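Local structure of probable 2-hydroxyhepta-2,4-diene-1,7-dioate isomerase (Thermus thermophilus, 2DFU) at residues 13-17 with 18-22; 79-82 with 83-87; 145-149 with 150-154; 200-203 with 204-208. The protein probably works as a metal-dependent isomerase of the fumarylacetoacetate hydrolase family, acting on 2-hydroxyhepta-2,4-diene-1,7-dioate, although this assignment remains tentative. All coordinates share one frame; numbering follows the deposited sequence.

Contact 1 (13-17 with 18-22); sequences VLEGE and LVLET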
ATOM      1  N   VAL A  13      23.944  -4.349  11.388  1.00 29.61           N
ATOM      2  CA  VAL A  13      23.635  -4.875  12.707  1.00 31.66           C
ATOM      3  C   VAL A  13      24.256  -3.929  13.726  1.00 31.05           C
ATOM      4  O   VAL A  13      25.344  -3.401  13.507  1.00 29.20           O
ATOM      5  CB  VAL A  13      24.218  -6.294  12.887  1.00 32.40           C
ATOM      6  CG1 VAL A  13      24.067  -6.747  14.321  1.00 36.24           C
ATOM      7  CG2 VAL A  13      23.488  -7.262  11.968  1.00 35.18           C
ATOM      8  N   LEU A  14      23.561  -3.712  14.835  1.00 31.30           N
ATOM      9  CA  LEU A  14      24.051  -2.813  15.866  1.00 32.57           C
ATOM     10  C   LEU A  14      24.779  -3.539  16.993  1.00 33.93           C
ATOM     11  O   LEU A  14      24.278  -4.512  17.549  1.00 34.20           O
ATOM     12  CB  LEU A  14      22.890  -2.010  16.457  1.00 32.88           C
ATOM     13  CG  LEU A  14      23.255  -0.976  17.532  1.00 32.96           C
ATOM     14  CD1 LEU A  14      23.985   0.180  16.874  1.00 31.67           C
ATOM     15  CD2 LEU A  14      22.003  -0.479  18.242  1.00 31.26           C
ATOM     16  N   GLU A  15      25.975  -3.069  17.313  1.00 35.09           N
ATOM     17  CA  GLU A  15      26.750  -3.642  18.411  1.00 37.28           C
ATOM     18  C   GLU A  15      27.258  -2.469  19.243  1.00 36.74           C
ATOM     19  O   GLU A  15      28.240  -1.818  18.888  1.00 35.66           O
ATOM     20  CB  GLU A  15      27.923  -4.476  17.888  1.00 38.29           C
ATOM     21  CG  GLU A  15      27.520  -5.777  17.185  1.00 40.19           C
ATOM     22  CD  GLU A  15      26.677  -6.706  18.057  1.00 43.53           C
ATOM     23  OE1 GLU A  15      26.435  -6.394  19.245  1.00 45.07           O
ATOM     24  OE2 GLU A  15      26.251  -7.765  17.547  1.00 45.04           O
ATOM     25  N   GLY A  16      26.568  -2.196  20.343  1.00 38.78           N
ATOM     26  CA  GLY A  16      26.952  -1.081  21.190  1.00 38.94           C
ATOM     27  C   GLY A  16      26.700   0.208  20.430  1.00 39.14           C
ATOM     28  O   GLY A  16      25.557   0.531  20.110  1.00 41.16           O
ATOM     29  N   GLU A  17      27.764   0.936  20.119  1.00 38.28           N
ATOM     30  CA  GLU A  17      27.633   2.183  19.382  1.00 40.04           C
ATOM     31  C   GLU A  17      28.095   2.030  17.932  1.00 37.99           C
ATOM     32  O   GLU A  17      28.151   3.008  17.192  1.00 37.30           O
ATOM     33  CB  GLU A  17      28.458   3.279  20.050  1.00 42.98           C
ATOM     34  CG  GLU A  17      29.935   2.971  20.089  1.00 49.02           C
ATOM     35  CD  GLU A  17      30.783   4.224  20.091  1.00 56.56           C
ATOM     36  OE1 GLU A  17      30.584   5.054  19.177  1.00 60.76           O
ATOM     37  OE2 GLU A  17      31.644   4.380  20.991  1.00 57.43           O
ATOM     38  N   LEU A  18      28.425   0.807  17.533  1.00 35.81           N
ATOM     39  CA  LEU A  18      28.895   0.552  16.174  1.00 36.99           C
ATOM     40  C   LEU A  18      27.874  -0.121  15.274  1.00 34.23           C
ATOM     41  O   LEU A  18      27.205  -1.072  15.679  1.00 35.15           O
ATOM     42  CB  LEU A  18      30.155  -0.322  16.196  1.00 37.31           C
ATOM     43  CG  LEU A  18      31.477   0.295  16.658  1.00 42.57           C
ATOM     44  CD1 LEU A  18      32.522  -0.805  16.819  1.00 42.39           C
ATOM     45  CD2 LEU A  18      31.951   1.330  15.643  1.00 41.30           C
ATOM     46  N   VAL A  19      27.765   0.384  14.051  1.00 31.75           N
ATOM     47  CA  VAL A  19      26.877  -0.185  13.047  1.00 28.96           C
ATOM     48  C   VAL A  19      27.766  -0.994  12.112  1.00 30.05           C
ATOM     49  O   VAL A  19      28.663  -0.446  11.471  1.00 29.18           O
ATOM     50  CB  VAL A  19      26.171   0.903  12.218  1.00 29.36           C
ATOM     51  CG1 VAL A  19      25.372   0.258  11.090  1.00 28.62           C
ATOM     52  CG2 VAL A  19      25.253   1.729  13.111  1.00 29.00           C
ATOM     53  N   LEU A  20      27.534  -2.300  12.047  1.00 29.09           N
ATOM     54  CA  LEU A  20      28.324  -3.160  11.181  1.00 29.71           C
ATOM     55  C   LEU A  20      27.458  -3.480   9.973  1.00 29.51           C
ATOM     56  O   LEU A  20      26.436  -4.150  10.096  1.00 29.36           O
ATOM     57  CB  LEU A  20      28.718  -4.431  11.942  1.00 31.54           C
ATOM     58  CG  LEU A  20      29.387  -4.036  13.267  1.00 36.35           C
ATOM     59  CD1 LEU A  20      29.419  -5.203  14.230  1.00 38.53           C
ATOM     60  CD2 LEU A  20      30.777  -3.509  12.984  1.00 34.82           C
ATOM     61  N   GLU A  21      27.863  -2.983   8.808  1.00 27.98           N
ATOM     62  CA  GLU A  21      27.096  -3.189   7.588  1.00 29.84           C
ATOM     63  C   GLU A  21      27.021  -4.642   7.142  1.00 30.12           C
ATOM     64  O   GLU A  21      27.981  -5.410   7.278  1.00 29.12           O
ATOM     65  CB  GLU A  21      27.659  -2.339   6.445  1.00 30.46           C
ATOM     66  CG  GLU A  21      26.888  -2.518   5.147  1.00 33.91           C
ATOM     67  CD  GLU A  21      27.501  -1.781   3.974  1.00 37.62           C
ATOM     68  OE1 GLU A  21      28.729  -1.877   3.764  1.00 38.59           O
ATOM     69  OE2 GLU A  21      26.745  -1.112   3.247  1.00 41.69           O
ATOM     70  N   THR A  22      25.864  -5.002   6.598  1.00 30.19           N
ATOM     71  CA  THR A  22      25.614  -6.349   6.112  1.00 32.01           C
ATOM     72  C   THR A  22      25.003  -6.311   4.717  1.00 33.68           C
ATOM     73  O   THR A  22      24.461  -5.291   4.287  1.00 31.90           O
ATOM     74  CB  THR A  22      24.642  -7.108   7.029  1.00 30.68           C
ATOM     75  OG1 THR A  22      23.432  -6.351   7.172  1.00 30.78           O
ATOM     76  CG2 THR A  22      25.268  -7.344   8.401  1.00 31.43           C
TER

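Contact 2 (79-82 with 83-87); sequences FLKG and PNALA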
ATOM      1  N   PHE A  79      -6.686  -1.895   8.520  1.00 32.71           N
ATOM      2  CA  PHE A  79      -6.633  -0.745   7.631  1.00 32.06           C
ATOM      3  C   PHE A  79      -5.222  -0.643   7.071  1.00 31.18           C
ATOM      4  O   PHE A  79      -4.269  -1.166   7.659  1.00 30.71           O
ATOM      5  CB  PHE A  79      -7.059   0.562   8.326  1.00 32.19           C
ATOM      6  CG  PHE A  79      -6.187   0.976   9.474  1.00 31.99           C
ATOM      7  CD1 PHE A  79      -6.448   0.522  10.763  1.00 32.53           C
ATOM      8  CD2 PHE A  79      -5.137   1.866   9.278  1.00 31.28           C
ATOM      9  CE1 PHE A  79      -5.675   0.956  11.843  1.00 31.60           C
ATOM     10  CE2 PHE A  79      -4.358   2.305  10.349  1.00 31.55           C
ATOM     11  CZ  PHE A  79      -4.627   1.852  11.633  1.00 31.49           C
ATOM     12  N   LEU A  80      -5.090   0.013   5.923  1.00 31.71           N
ATOM     13  CA  LEU A  80      -3.794   0.148   5.262  1.00 30.36           C
ATOM     14  C   LEU A  80      -3.182   1.536   5.337  1.00 29.52           C
ATOM     15  O   LEU A  80      -3.871   2.536   5.530  1.00 29.26           O
ATOM     16  CB  LEU A  80      -3.922  -0.229   3.783  1.00 29.34           C
ATOM     17  CG  LEU A  80      -4.484  -1.609   3.444  1.00 33.07           C
ATOM     18  CD1 LEU A  80      -4.857  -1.647   1.963  1.00 33.03           C
ATOM     19  CD2 LEU A  80      -3.460  -2.698   3.775  1.00 34.51           C
ATOM     20  N   LYS A  81      -1.867   1.572   5.178  1.00 29.33           N
ATOM     21  CA  LYS A  81      -1.106   2.810   5.142  1.00 29.75           C
ATOM     22  C   LYS A  81      -0.169   2.614   3.957  1.00 29.71           C
ATOM     23  O   LYS A  81       0.326   1.510   3.726  1.00 28.43           O
ATOM     24  CB  LYS A  81      -0.299   3.013   6.431  1.00 29.50           C
ATOM     25  CG  LYS A  81      -1.123   3.505   7.615  1.00 30.50           C
ATOM     26  CD  LYS A  81      -0.358   3.367   8.929  1.00 34.16           C
ATOM     27  CE  LYS A  81       0.182   4.686   9.458  1.00 35.12           C
ATOM     28  NZ  LYS A  81      -0.837   5.515  10.159  1.00 28.22           N
ATOM     29  N   GLY A  82       0.043   3.663   3.177  1.00 29.18           N
ATOM     30  CA  GLY A  82       0.946   3.535   2.051  1.00 29.13           C
ATOM     31  C   GLY A  82       2.357   3.799   2.534  1.00 28.15           C
ATOM     32  O   GLY A  82       2.532   4.372   3.604  1.00 28.31           O
ATOM     33  N   PRO A  83       3.387   3.374   1.787  1.00 28.77           N
ATOM     34  CA  PRO A  83       4.780   3.600   2.186  1.00 28.25           C
ATOM     35  C   PRO A  83       5.101   5.088   2.366  1.00 28.22           C
ATOM     36  O   PRO A  83       6.051   5.442   3.060  1.00 29.79           O
ATOM     37  CB  PRO A  83       5.568   2.973   1.041  1.00 28.62           C
ATOM     38  CG  PRO A  83       4.681   1.826   0.631  1.00 28.68           C
ATOM     39  CD  PRO A  83       3.317   2.475   0.619  1.00 29.82           C
ATOM     40  N   ASN A  84       4.307   5.959   1.743  1.00 26.90           N
ATOM     41  CA  ASN A  84       4.526   7.400   1.859  1.00 26.05           C
ATOM     42  C   ASN A  84       4.383   7.878   3.311  1.00 26.28           C
ATOM     43  O   ASN A  84       4.890   8.940   3.671  1.00 25.59           O
ATOM     44  CB  ASN A  84       3.525   8.159   0.991  1.00 27.43           C
ATOM     45  CG  ASN A  84       2.084   7.933   1.433  1.00 30.08           C
ATOM     46  OD1 ASN A  84       1.546   6.833   1.293  1.00 28.13           O
ATOM     47  ND2 ASN A  84       1.462   8.970   1.983  1.00 26.71           N
ATOM     48  N   ALA A  85       3.694   7.098   4.141  1.00 24.78           N
ATOM     49  CA  ALA A  85       3.496   7.468   5.540  1.00 24.74           C
ATOM     50  C   ALA A  85       4.753   7.278   6.385  1.00 26.27           C
ATOM     51  O   ALA A  85       4.854   7.823   7.481  1.00 25.67           O
ATOM     52  CB  ALA A  85       2.339   6.651   6.145  1.00 27.61           C
ATOM     53  N   LEU A  86       5.708   6.502   5.881  1.00 25.36           N
ATOM     54  CA  LEU A  86       6.933   6.249   6.624  1.00 27.60           C
ATOM     55  C   LEU A  86       7.750   7.513   6.882  1.00 28.46           C
ATOM     56  O   LEU A  86       7.937   8.352   5.996  1.00 27.72           O
ATOM     57  CB  LEU A  86       7.785   5.215   5.894  1.00 27.27           C
ATOM     58  CG  LEU A  86       7.159   3.821   5.834  1.00 28.93           C
ATOM     59  CD1 LEU A  86       7.965   2.933   4.910  1.00 28.18           C
ATOM     60  CD2 LEU A  86       7.096   3.232   7.234  1.00 29.62           C
ATOM     61  N   ALA A  87       8.234   7.642   8.112  1.00 27.40           N
ATOM     62  CA  ALA A  87       9.037   8.791   8.499  1.00 26.84           C
ATOM     63  C   ALA A  87      10.242   8.299   9.292  1.00 27.96           C
ATOM     64  O   ALA A  87      10.110   7.416  10.138  1.00 29.86           O
ATOM     65  CB  ALA A  87       8.199   9.747   9.334  1.00 25.41           C
TER

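Contact 3 (145-149 with 150-154); sequences DITAR and DVQKK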
ATOM      1  N   ASP A 145       1.424   5.465  15.151  1.00 29.62           N
ATOM      2  CA  ASP A 145       0.377   5.510  14.144  1.00 31.46           C
ATOM      3  C   ASP A 145      -0.284   6.885  14.239  1.00 31.50           C
ATOM      4  O   ASP A 145      -1.213   7.083  15.023  1.00 32.48           O
ATOM      5  CB  ASP A 145      -0.630   4.376  14.412  1.00 33.21           C
ATOM      6  CG  ASP A 145      -1.870   4.447  13.527  1.00 35.17           C
ATOM      7  OD1 ASP A 145      -1.913   5.282  12.601  1.00 36.28           O
ATOM      8  OD2 ASP A 145      -2.811   3.659  13.765  1.00 34.20           O
ATOM      9  N   ILE A 146       0.225   7.845  13.470  1.00 30.69           N
ATOM     10  CA  ILE A 146      -0.334   9.194  13.469  1.00 29.96           C
ATOM     11  C   ILE A 146      -1.750   9.146  12.884  1.00 31.12           C
ATOM     12  O   ILE A 146      -1.968   8.573  11.814  1.00 29.84           O
ATOM     13  CB  ILE A 146       0.533  10.154  12.635  1.00 29.61           C
ATOM     14  CG1 ILE A 146       1.935  10.253  13.247  1.00 26.42           C
ATOM     15  CG2 ILE A 146      -0.129  11.530  12.568  1.00 26.84           C
ATOM     16  CD1 ILE A 146       1.982  10.986  14.580  1.00 27.72           C
ATOM     17  N   THR A 147      -2.701   9.764  13.582  1.00 30.91           N
ATOM     18  CA  THR A 147      -4.098   9.745  13.158  1.00 31.53           C
ATOM     19  C   THR A 147      -4.803  11.106  13.128  1.00 33.29           C
ATOM     20  O   THR A 147      -4.769  11.859  14.105  1.00 33.15           O
ATOM     21  CB  THR A 147      -4.925   8.826  14.100  1.00 32.78           C
ATOM     22  OG1 THR A 147      -4.327   7.527  14.157  1.00 33.34           O
ATOM     23  CG2 THR A 147      -6.349   8.713  13.620  1.00 32.29           C
ATOM     24  N   ALA A 148      -5.455  11.413  12.011  1.00 32.02           N
ATOM     25  CA  ALA A 148      -6.211  12.654  11.906  1.00 33.03           C
ATOM     26  C   ALA A 148      -7.662  12.234  12.163  1.00 35.07           C
ATOM     27  O   ALA A 148      -8.368  11.797  11.252  1.00 34.25           O
ATOM     28  CB  ALA A 148      -6.055  13.260  10.526  1.00 31.81           C
ATOM     29  N   ARG A 149      -8.078  12.360  13.422  1.00 36.53           N
ATOM     30  CA  ARG A 149      -9.406  11.958  13.880  1.00 40.38           C
ATOM     31  C   ARG A 149     -10.626  12.584  13.223  1.00 39.65           C
ATOM     32  O   ARG A 149     -11.628  11.903  13.045  1.00 40.59           O
ATOM     33  CB  ARG A 149      -9.526  12.166  15.394  1.00 43.79           C
ATOM     34  CG  ARG A 149      -8.406  11.540  16.197  1.00 51.95           C
ATOM     35  CD  ARG A 149      -8.901  10.429  17.112  1.00 57.61           C
ATOM     36  NE  ARG A 149      -9.525   9.337  16.374  1.00 62.42           N
ATOM     37  CZ  ARG A 149      -9.587   8.084  16.817  1.00 65.96           C
ATOM     38  NH1 ARG A 149      -9.053   7.770  17.994  1.00 67.84           N
ATOM     39  NH2 ARG A 149     -10.188   7.147  16.093  1.00 65.90           N
ATOM     40  N   ASP A 150     -10.574  13.867  12.884  1.00 39.98           N
ATOM     41  CA  ASP A 150     -11.749  14.482  12.281  1.00 41.15           C
ATOM     42  C   ASP A 150     -12.081  13.910  10.907  1.00 40.04           C
ATOM     43  O   ASP A 150     -13.196  13.445  10.685  1.00 40.23           O
ATOM     44  CB  ASP A 150     -11.615  16.014  12.214  1.00 41.73           C
ATOM     45  CG  ASP A 150     -10.224  16.477  11.827  1.00 42.91           C
ATOM     46  OD1 ASP A 150      -9.426  15.658  11.325  1.00 44.88           O
ATOM     47  OD2 ASP A 150      -9.936  17.676  12.020  1.00 41.55           O
ATOM     48  N   VAL A 151     -11.121  13.923   9.990  1.00 39.95           N
ATOM     49  CA  VAL A 151     -11.370  13.387   8.660  1.00 38.98           C
ATOM     50  C   VAL A 151     -11.645  11.892   8.728  1.00 39.45           C
ATOM     51  O   VAL A 151     -12.307  11.334   7.852  1.00 39.99           O
ATOM     52  CB  VAL A 151     -10.182  13.657   7.710  1.00 39.78           C
ATOM     53  CG1 VAL A 151      -9.961  15.168   7.592  1.00 39.37           C
ATOM     54  CG2 VAL A 151      -8.924  12.972   8.224  1.00 37.03           C
ATOM     55  N   GLN A 152     -11.149  11.246   9.780  1.00 40.33           N
ATOM     56  CA  GLN A 152     -11.355   9.811   9.961  1.00 41.53           C
ATOM     57  C   GLN A 152     -12.843   9.498  10.117  1.00 43.06           C
ATOM     58  O   GLN A 152     -13.303   8.413   9.761  1.00 43.18           O
ATOM     59  CB  GLN A 152     -10.589   9.319  11.191  1.00 41.95           C
ATOM     60  CG  GLN A 152     -10.852   7.862  11.568  1.00 41.20           C
ATOM     61  CD  GLN A 152     -10.018   7.416  12.757  1.00 42.33           C
ATOM     62  OE1 GLN A 152      -9.842   8.171  13.718  1.00 42.53           O
ATOM     63  NE2 GLN A 152      -9.505   6.186  12.704  1.00 40.40           N
ATOM     64  N   LYS A 153     -13.594  10.460  10.642  1.00 44.11           N
ATOM     65  CA  LYS A 153     -15.023  10.279  10.844  1.00 45.88           C
ATOM     66  C   LYS A 153     -15.848  10.635   9.609  1.00 45.81           C
ATOM     67  O   LYS A 153     -16.884  10.025   9.361  1.00 44.61           O
ATOM     68  CB  LYS A 153     -15.510  11.138  12.020  1.00 47.79           C
ATOM     69  CG  LYS A 153     -14.952  10.763  13.385  1.00 50.73           C
ATOM     70  CD  LYS A 153     -15.491  11.720  14.447  1.00 53.43           C
ATOM     71  CE  LYS A 153     -14.979  11.388  15.846  1.00 56.21           C
ATOM     72  NZ  LYS A 153     -13.517  11.612  16.001  1.00 56.82           N
ATOM     73  N   LYS A 154     -15.388  11.613   8.832  1.00 46.47           N
ATOM     74  CA  LYS A 154     -16.138  12.048   7.655  1.00 47.72           C
ATOM     75  C   LYS A 154     -15.823  11.386   6.306  1.00 47.05           C
ATOM     76  O   LYS A 154     -16.743  11.076   5.550  1.00 48.39           O
ATOM     77  CB  LYS A 154     -16.021  13.569   7.502  1.00 50.18           C
ATOM     78  CG  LYS A 154     -14.637  14.053   7.114  1.00 54.62           C
ATOM     79  CD  LYS A 154     -14.655  15.522   6.717  1.00 57.77           C
ATOM     80  CE  LYS A 154     -13.269  15.996   6.302  1.00 59.05           C
ATOM     81  NZ  LYS A 154     -13.258  17.427   5.884  1.00 60.28           N
TER

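Contact 4 (200-203 with 204-208); sequences SQMI and FSVAE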
ATOM      1  N   SER A 200       0.658  -8.694  26.591  1.00 37.74           N
ATOM      2  CA  SER A 200      -0.013  -9.938  26.956  1.00 38.75           C
ATOM      3  C   SER A 200      -1.509  -9.671  27.023  1.00 40.31           C
ATOM      4  O   SER A 200      -2.319 -10.594  27.062  1.00 43.50           O
ATOM      5  CB  SER A 200       0.479 -10.435  28.320  1.00 38.52           C
ATOM      6  OG  SER A 200       0.106  -9.538  29.354  1.00 38.88           O
ATOM      7  N   GLN A 201      -1.871  -8.394  27.037  1.00 40.05           N
ATOM      8  CA  GLN A 201      -3.265  -7.998  27.109  1.00 39.00           C
ATOM      9  C   GLN A 201      -3.879  -7.781  25.733  1.00 38.71           C
ATOM     10  O   GLN A 201      -4.981  -7.250  25.623  1.00 38.57           O
ATOM     11  CB  GLN A 201      -3.396  -6.725  27.944  1.00 42.14           C
ATOM     12  CG  GLN A 201      -2.879  -6.885  29.363  1.00 44.93           C
ATOM     13  CD  GLN A 201      -3.582  -8.007  30.093  1.00 48.66           C
ATOM     14  OE1 GLN A 201      -2.956  -8.994  30.476  1.00 51.34           O
ATOM     15  NE2 GLN A 201      -4.886  -7.857  30.304  1.00 48.73           N
ATOM     16  N   MET A 202      -3.166  -8.184  24.686  1.00 38.02           N
ATOM     17  CA  MET A 202      -3.679  -8.033  23.328  1.00 38.84           C
ATOM     18  C   MET A 202      -4.888  -8.931  23.112  1.00 38.75           C
ATOM     19  O   MET A 202      -4.896 -10.086  23.534  1.00 40.27           O
ATOM     20  CB  MET A 202      -2.615  -8.398  22.286  1.00 36.45           C
ATOM     21  CG  MET A 202      -1.615  -7.298  21.952  1.00 37.74           C
ATOM     22  SD  MET A 202      -0.505  -7.846  20.625  1.00 37.90           S
ATOM     23  CE  MET A 202       0.661  -6.430  20.521  1.00 37.20           C
ATOM     24  N   ILE A 203      -5.906  -8.393  22.453  1.00 38.82           N
ATOM     25  CA  ILE A 203      -7.107  -9.160  22.155  1.00 38.27           C
ATOM     26  C   ILE A 203      -6.703 -10.234  21.155  1.00 39.61           C
ATOM     27  O   ILE A 203      -7.081 -11.403  21.283  1.00 39.93           O
ATOM     28  CB  ILE A 203      -8.187  -8.254  21.551  1.00 38.00           C
ATOM     29  CG1 ILE A 203      -8.578  -7.184  22.576  1.00 36.24           C
ATOM     30  CG2 ILE A 203      -9.382  -9.086  21.105  1.00 38.46           C
ATOM     31  CD1 ILE A 203      -9.558  -6.153  22.066  1.00 36.68           C
ATOM     32  N   PHE A 204      -5.919  -9.824  20.162  1.00 39.56           N
ATOM     33  CA  PHE A 204      -5.421 -10.735  19.138  1.00 38.33           C
ATOM     34  C   PHE A 204      -3.907 -10.716  19.235  1.00 38.34           C
ATOM     35  O   PHE A 204      -3.289  -9.647  19.224  1.00 38.42           O
ATOM     36  CB  PHE A 204      -5.839 -10.264  17.747  1.00 39.12           C
ATOM     37  CG  PHE A 204      -7.317 -10.105  17.586  1.00 39.74           C
ATOM     38  CD1 PHE A 204      -8.145 -11.219  17.547  1.00 38.39           C
ATOM     39  CD2 PHE A 204      -7.885  -8.837  17.509  1.00 39.59           C
ATOM     40  CE1 PHE A 204      -9.521 -11.075  17.435  1.00 41.47           C
ATOM     41  CE2 PHE A 204      -9.266  -8.679  17.396  1.00 40.24           C
ATOM     42  CZ  PHE A 204     -10.086  -9.800  17.359  1.00 40.80           C
ATOM     43  N   SER A 205      -3.306 -11.893  19.348  1.00 35.57           N
ATOM     44  CA  SER A 205      -1.860 -11.982  19.432  1.00 35.52           C
ATOM     45  C   SER A 205      -1.249 -11.636  18.072  1.00 35.03           C
ATOM     46  O   SER A 205      -1.939 -11.609  17.045  1.00 34.86           O
ATOM     47  CB  SER A 205      -1.437 -13.398  19.826  1.00 34.41           C
ATOM     48  OG  SER A 205      -1.597 -14.294  18.733  1.00 35.72           O
ATOM     49  N   VAL A 206       0.050 -11.377  18.066  1.00 34.16           N
ATOM     50  CA  VAL A 206       0.748 -11.065  16.828  1.00 33.86           C
ATOM     51  C   VAL A 206       0.608 -12.240  15.864  1.00 34.64           C
ATOM     52  O   VAL A 206       0.340 -12.056  14.679  1.00 34.61           O
ATOM     53  CB  VAL A 206       2.243 -10.792  17.097  1.00 32.46           C
ATOM     54  CG1 VAL A 206       3.003 -10.663  15.780  1.00 28.68           C
ATOM     55  CG2 VAL A 206       2.383  -9.528  17.933  1.00 29.41           C
ATOM     56  N   ALA A 207       0.781 -13.450  16.385  1.00 35.83           N
ATOM     57  CA  ALA A 207       0.673 -14.650  15.566  1.00 35.62           C
ATOM     58  C   ALA A 207      -0.711 -14.775  14.933  1.00 35.91           C
ATOM     59  O   ALA A 207      -0.836 -15.178  13.777  1.00 35.13           O
ATOM     60  CB  ALA A 207       0.983 -15.878  16.408  1.00 36.77           C
ATOM     61  N   GLU A 208      -1.747 -14.421  15.689  1.00 36.33           N
ATOM     62  CA  GLU A 208      -3.120 -14.498  15.191  1.00 37.53           C
ATOM     63  C   GLU A 208      -3.389 -13.426  14.137  1.00 37.23           C
ATOM     64  O   GLU A 208      -4.108 -13.661  13.164  1.00 36.90           O
ATOM     65  CB  GLU A 208      -4.112 -14.344  16.348  1.00 39.76           C
ATOM     66  CG  GLU A 208      -3.974 -15.421  17.417  1.00 43.95           C
ATOM     67  CD  GLU A 208      -4.964 -15.264  18.560  1.00 46.48           C
ATOM     68  OE1 GLU A 208      -5.068 -14.155  19.127  1.00 45.40           O
ATOM     69  OE2 GLU A 208      -5.632 -16.261  18.900  1.00 50.84           O
TER

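Contact 1 (13-17 with 18-22)
Glu15 and Leu20 meet on one face of a beta hairpin whose turn holds two residues, Gly16 and Glu17; the methylene CG of Glu15 lies 3.6 Å from CD1 of Leu20, with the two side chains crossing at about a right angle. The Glu15 chain is bent at its second torsion (chi2 -57°), which turns the carboxylate away from Leu20 and keeps aliphatic carbon in the contact. Further along, CG2 of Val13 rests 4.0 Å from CG2 of Thr22, methyl against methyl, while the Thr22 hydroxyl is taken up by Gly24 O. The other face of the ladder carries Leu14 and Val19, whose CD1 and CG2 come within 4.3 Å; both side chains pack on Leu4 of strand 2-6.

What sets these side chains opposite one another is the backbone. Val13 and Leu20 form a hydrogen-bonded antiparallel pair, with Val13 N to Leu20 O at 2.8 Å and Leu20 N to Val13 O at 2.9 Å. Leu14 and Val19 make the non-hydrogen-bonded pair that follows. Glu15 and Leu18 close the ladder with a reciprocal pair, Glu15 N to Leu18 O at 2.9 Å and the return bond slightly longer. Between them runs a type II' turn, in which Gly16 supplies the positive phi (68°) that few other residues adopt readily.

The chemistry is thus divided: main-chain bonds carry the register, and aliphatic groups, including the stem of a glutamate, fill both faces. At the bend, Glu17 OE1 lies near the like-charged Asp35 OD1, a repulsion that Arg93, against which Glu17 packs, would probably ease.

Contact 2 (79-82 with 83-87)
The carbonyl oxygen of Gly82 accepts from the amide of Ala85, Gly82 O to Ala85 N being 3.0 Å, and this bond between residues three apart closes the turn. A second bond of the same span, Leu86 N to Pro83 O at 3.0 Å, continues the coil, so Pro83 to Ala85 make a short 3-10 segment.

The same carbonyl is also touched by carbon, for CB of Ala85 packs 3.4 Å from Gly82 O. Asn84 folds back over the bend: its CG sits between the backbone N and the carbonyl carbon (chi1 63°), which brings OD1 to 3.4 Å from Gly82 CA. A CB on Gly82 would run into that oxygen, consistent with a glycine at this position. The amide nitrogen ND2 is held by Ser163 O and Asp165 OD1, which fixes the rotation of the group. Lys81 contributes its aliphatic stem, CE lying 4.4 Å from Ala85 CB, before NZ ends at Lys162 O and in a salt bridge with Asp145.

This 3-10 turn links strands 78-81 and 86-87. The first pairs with strand 50-53 and the second runs parallel to strand 168-175, whose Leu168 packs on both Lys81 and Ala85. The second subunit covers part of the turn and of the strand before it, with its Lys49 on Asn84 and its Val159 on Leu80.

Contact 3 (145-149 with 150-154)
Ala148 O accepts from Gln152 N at 3.2 Å, and this bond marks the passage from the end of strand 137-148 into the first turn of helix 149-154. A weak bond from Lys153 N to Arg149 O, at 3.4 Å, follows it.

Over this turn the side chains of Arg149 and Gln152 lie side by side, pointing the same way. OE1 of Gln152 sits at the edge of the guanidinium, near its plane, and receives two weak bonds: Arg149 NH2 at 2.6 Å and Arg149 NE at 2.9 Å, both well bent at the hydrogen. The two planar groups are 33° apart, so this forked grip is not flat. Gln152 reaches the site fully extended, with CG opposite the backbone N (chi1 174°), and Thr147 CG2 touches the same OE1 at 3.5 Å. Across the turn, CG2 of Val151 packs 3.7 Å from Ala148 CB. Asp150 OD1 takes Val151 N at 2.8 Å and is also bound by Thr108 OG1, while its OD2 accepts from Glu109 N.

A leucine in place of Arg149 would probably leave Gln152 OE1 without either donor and its amide freer to turn.

Upstream, Asp145 stands near Glu114 and Glu116, an acidic group consistent with the metal site of FAA hydrolase relatives. One neutral amide oxygen thus takes two N-H groups of a cation; with Lys153 NZ only 4.6 Å from Arg149 NE, that oxygen is likely to ease the closeness of two positive charges.

Contact 4 (200-203 with 204-208)
Met202 is the first residue of 200-203 to meet the following segment, its CB lying 3.4 Å from Phe204 O. Beyond CG the chain is extended, and it carries SD past that carbonyl to 4.3 Å from CG2 of Val206, so that thioether and methyl pack loosely at the base of the helix.

Ile203 comes next and makes the more specific contact. Its CG2, set opposite the backbone N, is laid over a face of the Phe204 ring: the methyl is 3.8 Å from the ring centroid and only 13° off the normal, a CH-pi contact between neighbours in sequence. The ring is steered to it by a first torsion that puts CG beside the backbone N (chi1 -57°). An alanine at Phe204 is likely to strip the Ile203 methyl of this aromatic cover and open a gap beside it.

After the ring, Ser205 caps the helix. Its OG accepts from Glu208 N at 3.1 Å, and Glu208 OE1 answers by accepting from Ser205 N at 2.9 Å, nearly straight and close to the carboxylate plane. The reciprocal pair is a capping box.

The bend links strand 192-198 to helix 206-214. Asn56 ties it down, accepting from Phe204 N through OD1 and bonding to the Ile203 backbone. Gln181, in the loop just before strand 184-189 in sequence, takes Val206 N through OE1, and Met202 and Ser205 also pack on it.

How the contacts relate
The four contacts differ in chemistry as they differ in place. Contact 2 is the most central, about 10 Å from the chain centre to its own, whereas contact 1 lies about 21 Å out and contacts 3 and 4 are intermediate; all are only partly buried. Contacts 2 and 3 touch, also through Phe79 against Asp145, and both involve strands that pair with strand 168-175, namely 86-87 and 137-148. Contact 1, its centre about 38 Å from that of contact 3, belongs to the N-terminal part of the chain and relies on a strand ladder. Contacts 3 and 4 both start helices, one with a forked guanidinium-amide grip, the other with a capping box and an aromatic face.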